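Local coordinates for putative dehydrogenase (Pseudomonas fluorescens, PDB 6UUG), which acts as the monooxygenase component of a two-component flavin-dependent system, oxidising methanesulfinate during bacterial sulfur assimilation, at residues Leu191-Ile202 with Phe223-Leu234. Sequence-based numbering, arbitrary orientation.
Sequences LIAAIPSGRSGI and FERVRVEESELL
Arg199 and Glu232 reach for each other from opposite directions, and the guanidinium grips the carboxylate end-on: NH1 lies 2.9 Å from OE1 of Glu232, and NH2 meets the syn lone pair of OE2. Extended through chi1 and chi2, the arginine chain runs CD past Val226 CG1; the bend at chi3 (-66°) then swings the guanidinium to Glu232, with Pro196 CD over the rim of one face. NH1 also donates to the carbonyl O of Arg227, 2.8 Å away, and Glu229 N reaches Glu232 OE1 from the opposite face of the carboxylate plane to NH1, so the glutamate is held from two sides. With an alanine here in place of Arg199, the Glu232 carboxylate would probably lose its countercharge and Arg227 O its side-chain donor, with a gap opening beside Val226. In this acyl-CoA dehydrogenase-like fold, the pair joins the turn after strand 189-196 to the 3-10 segment beyond strand 221-228, two strands of different small sheets. Small Ala193 leaves a hollow for Val228, whose CG1 comes within 3.6 Å of its CB; Leu191 and Leu233 cross at a slant, their CD2 methyls 3.6 Å apart. Backbone bonds from Leu234 N to Ile192 O and from Ala194 N to Glu232 O bridge the two segments there. Gly201 suits its tight turn: a CB would collide with Glu224 O and Val226 CG2. That valine methyl instead packs 3.4 Å from Gly201 O, and Ile202 CG1 fills the space between Val226 and the Phe223 ring, whose edge receives Ile195 CD1.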
ATOM      1  N   LEU A 191      30.898  24.310  17.313  1.00 45.47           N
ATOM      2  CA  LEU A 191      30.893  24.915  18.640  1.00 43.78           C
ATOM      3  C   LEU A 191      29.495  25.448  18.928  1.00 43.74           C
ATOM      4  O   LEU A 191      28.911  26.138  18.089  1.00 43.23           O
ATOM      5  CB  LEU A 191      31.930  26.042  18.721  1.00 45.79           C
ATOM      6  CG  LEU A 191      31.977  26.855  20.006  1.00 51.98           C
ATOM      7  CD1 LEU A 191      32.483  25.989  21.145  1.00 51.85           C
ATOM      8  CD2 LEU A 191      32.859  28.081  19.822  1.00 54.77           C
ATOM      9  N   ILE A 192      28.957  25.125  20.108  1.00 41.30           N
ATOM     10  CA  ILE A 192      27.599  25.499  20.494  1.00 41.66           C
ATOM     11  C   ILE A 192      27.667  26.492  21.651  1.00 37.35           C
ATOM     12  O   ILE A 192      28.456  26.312  22.582  1.00 39.05           O
ATOM     13  CB  ILE A 192      26.771  24.267  20.910  1.00 41.34           C
ATOM     14  CG1 ILE A 192      27.029  23.071  19.977  1.00 45.09           C
ATOM     15  CG2 ILE A 192      25.295  24.629  20.960  1.00 41.94           C
ATOM     16  CD1 ILE A 192      26.584  23.286  18.577  1.00 47.53           C
ATOM     17  N   ALA A 193      26.827  27.523  21.600  1.00 38.94           N
ATOM     18  CA  ALA A 193      26.765  28.517  22.667  1.00 39.27           C
ATOM     19  C   ALA A 193      25.313  28.867  22.965  1.00 41.53           C
ATOM     20  O   ALA A 193      24.450  28.773  22.094  1.00 42.46           O
ATOM     21  CB  ALA A 193      27.539  29.791  22.290  1.00 38.07           C
ATOM     22  N   ALA A 194      25.050  29.276  24.206  1.00 35.40           N
ATOM     23  CA  ALA A 194      23.757  29.819  24.610  1.00 39.32           C
ATOM     24  C   ALA A 194      23.917  31.317  24.845  1.00 38.78           C
ATOM     25  O   ALA A 194      24.692  31.724  25.714  1.00 39.60           O
ATOM     26  CB  ALA A 194      23.240  29.137  25.876  1.00 37.21           C
ATOM     27  N   ILE A 195      23.196  32.131  24.084  1.00 38.93           N
ATOM     28  CA  ILE A 195      23.402  33.579  24.149  1.00 40.70           C
ATOM     29  C   ILE A 195      22.063  34.293  24.066  1.00 43.10           C
ATOM     30  O   ILE A 195      21.082  33.754  23.531  1.00 43.78           O
ATOM     31  CB  ILE A 195      24.342  34.079  23.029  1.00 38.61           C
ATOM     32  CG1 ILE A 195      23.788  33.744  21.648  1.00 42.58           C
ATOM     33  CG2 ILE A 195      25.748  33.504  23.196  1.00 44.78           C
ATOM     34  CD1 ILE A 195      24.704  34.190  20.519  1.00 47.62           C
ATOM     35  N   PRO A 196      21.979  35.505  24.625  1.00 39.83           N
ATOM     36  CA  PRO A 196      20.719  36.258  24.569  1.00 39.68           C
ATOM     37  C   PRO A 196      20.326  36.559  23.134  1.00 40.08           C
ATOM     38  O   PRO A 196      21.170  36.889  22.296  1.00 41.89           O
ATOM     39  CB  PRO A 196      21.035  37.545  25.344  1.00 41.92           C
ATOM     40  CG  PRO A 196      22.199  37.207  26.191  1.00 41.39           C
ATOM     41  CD  PRO A 196      23.006  36.210  25.411  1.00 40.80           C
ATOM     42  N   SER A 197      19.023  36.442  22.851  1.00 40.75           N
ATOM     43  CA  SER A 197      18.560  36.593  21.476  1.00 41.43           C
ATOM     44  C   SER A 197      18.659  38.029  20.988  1.00 45.00           C
ATOM     45  O   SER A 197      18.705  38.251  19.776  1.00 43.55           O
ATOM     46  CB  SER A 197      17.121  36.099  21.342  1.00 47.28           C
ATOM     47  OG  SER A 197      16.957  34.880  22.047  1.00 43.69           O
ATOM     48  N   GLY A 198      18.686  39.000  21.890  1.00 43.09           N
ATOM     49  CA  GLY A 198      18.828  40.385  21.488  1.00 47.53           C
ATOM     50  C   GLY A 198      20.241  40.925  21.514  1.00 50.45           C
ATOM     51  O   GLY A 198      20.423  42.144  21.411  1.00 50.47           O
ATOM     52  N   ARG A 199      21.248  40.063  21.642  1.00 46.25           N
ATOM     53  CA  ARG A 199      22.624  40.532  21.726  1.00 45.21           C
ATOM     54  C   ARG A 199      23.029  41.271  20.456  1.00 48.68           C
ATOM     55  O   ARG A 199      22.657  40.885  19.346  1.00 46.49           O
ATOM     56  CB  ARG A 199      23.571  39.361  21.970  1.00 45.41           C
ATOM     57  CG  ARG A 199      25.035  39.760  21.912  1.00 47.07           C
ATOM     58  CD  ARG A 199      25.909  38.730  22.558  1.00 46.15           C
ATOM     59  NE  ARG A 199      25.663  38.643  23.993  1.00 45.45           N
ATOM     60  CZ  ARG A 199      26.180  37.697  24.765  1.00 42.92           C
ATOM     61  NH1 ARG A 199      26.952  36.766  24.229  1.00 42.62           N
ATOM     62  NH2 ARG A 199      25.920  37.668  26.065  1.00 41.83           N
ATOM     63  N   SER A 200      23.809  42.339  20.635  1.00 50.42           N
ATOM     64  CA  SER A 200      24.280  43.149  19.516  1.00 49.66           C
ATOM     65  C   SER A 200      24.945  42.293  18.447  1.00 47.74           C
ATOM     66  O   SER A 200      25.772  41.427  18.743  1.00 47.40           O
ATOM     67  CB  SER A 200      25.262  44.211  20.018  1.00 51.11           C
ATOM     68  OG  SER A 200      25.795  44.942  18.928  1.00 53.73           O
ATOM     69  N   GLY A 201      24.582  42.546  17.193  1.00 44.24           N
ATOM     70  CA  GLY A 201      25.131  41.808  16.077  1.00 44.55           C
ATOM     71  C   GLY A 201      24.230  40.724  15.525  1.00 48.93           C
ATOM     72  O   GLY A 201      24.530  40.184  14.452  1.00 47.49           O
ATOM     73  N   ILE A 202      23.146  40.385  16.218  1.00 46.81           N
ATOM     74  CA  ILE A 202      22.202  39.374  15.755  1.00 46.79           C
ATOM     75  C   ILE A 202      21.060  40.067  15.035  1.00 47.23           C
ATOM     76  O   ILE A 202      20.405  40.952  15.600  1.00 51.77           O
ATOM     77  CB  ILE A 202      21.668  38.524  16.920  1.00 44.39           C
ATOM     78  CG1 ILE A 202      22.813  37.797  17.628  1.00 46.19           C
ATOM     79  CG2 ILE A 202      20.631  37.526  16.407  1.00 48.33           C
ATOM     80  CD1 ILE A 202      22.351  36.965  18.796  1.00 43.25           C
ATOM     81  N   PHE A 223      24.645  36.962  11.734  1.00 47.73           N
ATOM     82  CA  PHE A 223      25.532  37.202  12.869  1.00 47.37           C
ATOM     83  C   PHE A 223      26.664  38.119  12.420  1.00 44.88           C
ATOM     84  O   PHE A 223      27.444  37.754  11.534  1.00 46.33           O
ATOM     85  CB  PHE A 223      26.104  35.885  13.404  1.00 43.32           C
ATOM     86  CG  PHE A 223      25.133  35.081  14.222  1.00 47.40           C
ATOM     87  CD1 PHE A 223      24.123  34.357  13.614  1.00 53.47           C
ATOM     88  CD2 PHE A 223      25.246  35.035  15.600  1.00 45.84           C
ATOM     89  CE1 PHE A 223      23.230  33.618  14.373  1.00 53.52           C
ATOM     90  CE2 PHE A 223      24.361  34.300  16.364  1.00 50.21           C
ATOM     91  CZ  PHE A 223      23.354  33.592  15.755  1.00 48.00           C
ATOM     92  N   GLU A 224      26.767  39.290  13.043  1.00 44.86           N
ATOM     93  CA  GLU A 224      27.790  40.283  12.713  1.00 54.53           C
ATOM     94  C   GLU A 224      28.678  40.494  13.938  1.00 46.90           C
ATOM     95  O   GLU A 224      28.320  41.262  14.835  1.00 50.72           O
ATOM     96  CB  GLU A 224      27.149  41.595  12.265  1.00 55.04           C
ATOM     97  CG  GLU A 224      28.130  42.565  11.633  1.00 65.01           C
ATOM     98  CD  GLU A 224      28.575  42.115  10.255  1.00 74.70           C
ATOM     99  OE1 GLU A 224      27.721  42.066   9.342  1.00 76.35           O
ATOM    100  OE2 GLU A 224      29.776  41.797  10.090  1.00 74.99           O
ATOM    101  N   ARG A 225      29.824  39.810  13.971  1.00 48.90           N
ATOM    102  CA  ARG A 225      30.788  39.900  15.074  1.00 51.58           C
ATOM    103  C   ARG A 225      30.099  39.769  16.433  1.00 51.10           C
ATOM    104  O   ARG A 225      30.302  40.575  17.346  1.00 49.37           O
ATOM    105  CB  ARG A 225      31.595  41.200  14.989  1.00 56.90           C
ATOM    106  CG  ARG A 225      32.522  41.273  13.784  1.00 60.11           C
ATOM    107  CD  ARG A 225      33.513  42.433  13.876  1.00 67.99           C
ATOM    108  NE  ARG A 225      34.434  42.290  15.003  1.00 71.36           N
ATOM    109  CZ  ARG A 225      34.485  43.125  16.038  1.00 76.16           C
ATOM    110  NH1 ARG A 225      33.675  44.175  16.085  1.00 79.30           N
ATOM    111  NH2 ARG A 225      35.353  42.915  17.023  1.00 67.25           N
ATOM    112  N   VAL A 226      29.276  38.733  16.569  1.00 44.41           N
ATOM    113  CA  VAL A 226      28.503  38.541  17.794  1.00 44.26           C
ATOM    114  C   VAL A 226      29.416  37.964  18.862  1.00 50.17           C
ATOM    115  O   VAL A 226      29.969  36.872  18.696  1.00 43.83           O
ATOM    116  CB  VAL A 226      27.297  37.624  17.557  1.00 44.48           C
ATOM    117  CG1 VAL A 226      26.575  37.367  18.879  1.00 42.96           C
ATOM    118  CG2 VAL A 226      26.369  38.229  16.521  1.00 43.59           C
ATOM    119  N   ARG A 227      29.556  38.684  19.971  1.00 41.85           N
ATOM    120  CA  ARG A 227      30.473  38.256  21.019  1.00 45.03           C
ATOM    121  C   ARG A 227      29.906  37.059  21.777  1.00 44.21           C
ATOM    122  O   ARG A 227      28.709  37.003  22.077  1.00 45.19           O
ATOM    123  CB  ARG A 227      30.752  39.412  21.980  1.00 43.27           C
ATOM    124  CG  ARG A 227      31.620  39.018  23.156  1.00 42.82           C
ATOM    125  CD  ARG A 227      32.012  40.221  24.010  1.00 50.43           C
ATOM    126  NE  ARG A 227      32.793  39.807  25.173  1.00 53.59           N
ATOM    127  CZ  ARG A 227      33.748  40.544  25.735  1.00 53.55           C
ATOM    128  NH1 ARG A 227      34.413  40.088  26.790  1.00 46.79           N
ATOM    129  NH2 ARG A 227      34.041  41.734  25.233  1.00 51.14           N
ATOM    130  N   VAL A 228      30.774  36.089  22.075  1.00 41.28           N
ATOM    131  CA  VAL A 228      30.406  34.896  22.836  1.00 41.75           C
ATOM    132  C   VAL A 228      31.462  34.657  23.913  1.00 43.09           C
ATOM    133  O   VAL A 228      32.646  34.481  23.597  1.00 44.34           O
ATOM    134  CB  VAL A 228      30.261  33.658  21.930  1.00 43.24           C
ATOM    135  CG1 VAL A 228      29.878  32.447  22.749  1.00 46.18           C
ATOM    136  CG2 VAL A 228      29.206  33.910  20.862  1.00 40.79           C
ATOM    137  N   GLU A 229      31.036  34.637  25.178  1.00 42.01           N
ATOM    138  CA  GLU A 229      31.961  34.409  26.282  1.00 44.21           C
ATOM    139  C   GLU A 229      32.268  32.925  26.437  1.00 47.61           C
ATOM    140  O   GLU A 229      31.463  32.060  26.083  1.00 44.74           O
ATOM    141  CB  GLU A 229      31.385  34.920  27.603  1.00 45.44           C
ATOM    142  CG  GLU A 229      30.970  36.358  27.598  1.00 56.14           C
ATOM    143  CD  GLU A 229      32.104  37.286  27.227  1.00 54.17           C
ATOM    144  OE1 GLU A 229      33.253  37.074  27.692  1.00 58.66           O
ATOM    145  OE2 GLU A 229      31.839  38.224  26.459  1.00 56.80           O
ATOM    146  N   GLU A 230      33.441  32.635  27.012  1.00 45.99           N
ATOM    147  CA  GLU A 230      33.779  31.256  27.355  1.00 46.68           C
ATOM    148  C   GLU A 230      32.692  30.629  28.213  1.00 46.63           C
ATOM    149  O   GLU A 230      32.331  29.463  28.018  1.00 49.45           O
ATOM    150  CB  GLU A 230      35.118  31.198  28.095  1.00 49.79           C
ATOM    151  CG  GLU A 230      36.313  31.627  27.268  1.00 58.04           C
ATOM    152  CD  GLU A 230      36.479  30.792  26.018  1.00 63.18           C
ATOM    153  OE1 GLU A 230      36.408  31.359  24.903  1.00 63.72           O
ATOM    154  OE2 GLU A 230      36.671  29.564  26.150  1.00 62.50           O
ATOM    155  N   SER A 231      32.149  31.400  29.160  1.00 44.60           N
ATOM    156  CA  SER A 231      31.091  30.927  30.042  1.00 49.38           C
ATOM    157  C   SER A 231      29.797  30.622  29.301  1.00 42.78           C
ATOM    158  O   SER A 231      28.873  30.066  29.906  1.00 43.91           O
ATOM    159  CB  SER A 231      30.809  31.965  31.133  1.00 41.55           C
ATOM    160  OG  SER A 231      30.200  33.126  30.585  1.00 45.93           O
ATOM    161  N   GLU A 232      29.693  30.983  28.026  1.00 43.08           N
ATOM    162  CA  GLU A 232      28.486  30.704  27.267  1.00 42.97           C
ATOM    163  C   GLU A 232      28.644  29.518  26.325  1.00 42.87           C
ATOM    164  O   GLU A 232      27.656  29.098  25.715  1.00 41.65           O
ATOM    165  CB  GLU A 232      28.059  31.961  26.502  1.00 38.81           C
ATOM    166  CG  GLU A 232      27.702  33.102  27.463  1.00 41.42           C
ATOM    167  CD  GLU A 232      27.521  34.436  26.779  1.00 42.37           C
ATOM    168  OE1 GLU A 232      28.303  34.753  25.857  1.00 43.36           O
ATOM    169  OE2 GLU A 232      26.589  35.164  27.169  1.00 43.80           O
ATOM    170  N   LEU A 233      29.854  28.966  26.207  1.00 41.89           N
ATOM    171  CA  LEU A 233      30.108  27.836  25.324  1.00 45.47           C
ATOM    172  C   LEU A 233      29.739  26.534  26.014  1.00 41.29           C
ATOM    173  O   LEU A 233      30.066  26.323  27.184  1.00 42.05           O
ATOM    174  CB  LEU A 233      31.583  27.795  24.913  1.00 42.26           C
ATOM    175  CG  LEU A 233      32.115  29.039  24.197  1.00 46.65           C
ATOM    176  CD1 LEU A 233      33.621  28.932  23.983  1.00 49.51           C
ATOM    177  CD2 LEU A 233      31.399  29.227  22.882  1.00 44.23           C
ATOM    178  N   LEU A 234      29.076  25.644  25.273  1.00 40.88           N
ATOM    179  CA  LEU A 234      28.631  24.363  25.820  1.00 43.04           C
ATOM    180  C   LEU A 234      29.697  23.324  25.484  1.00 37.88           C
ATOM    181  O   LEU A 234      29.600  22.607  24.492  1.00 44.38           O
ATOM    182  CB  LEU A 234      27.260  23.987  25.263  1.00 35.34           C
ATOM    183  CG  LEU A 234      26.197  25.088  25.172  1.00 39.81           C
ATOM    184  CD1 LEU A 234      24.849  24.503  24.733  1.00 35.96           C
ATOM    185  CD2 LEU A 234      26.057  25.860  26.487  1.00 38.09           C
TER
HETATM  186  O   HOH W   1      30.116  23.127  21.763  1.00 46.58           O
HETATM  187  O   HOH W   2      24.307  33.735  27.666  1.00 46.39           O
HETATM  188  O   HOH W   3      28.189  41.101  20.323  1.00 45.71           O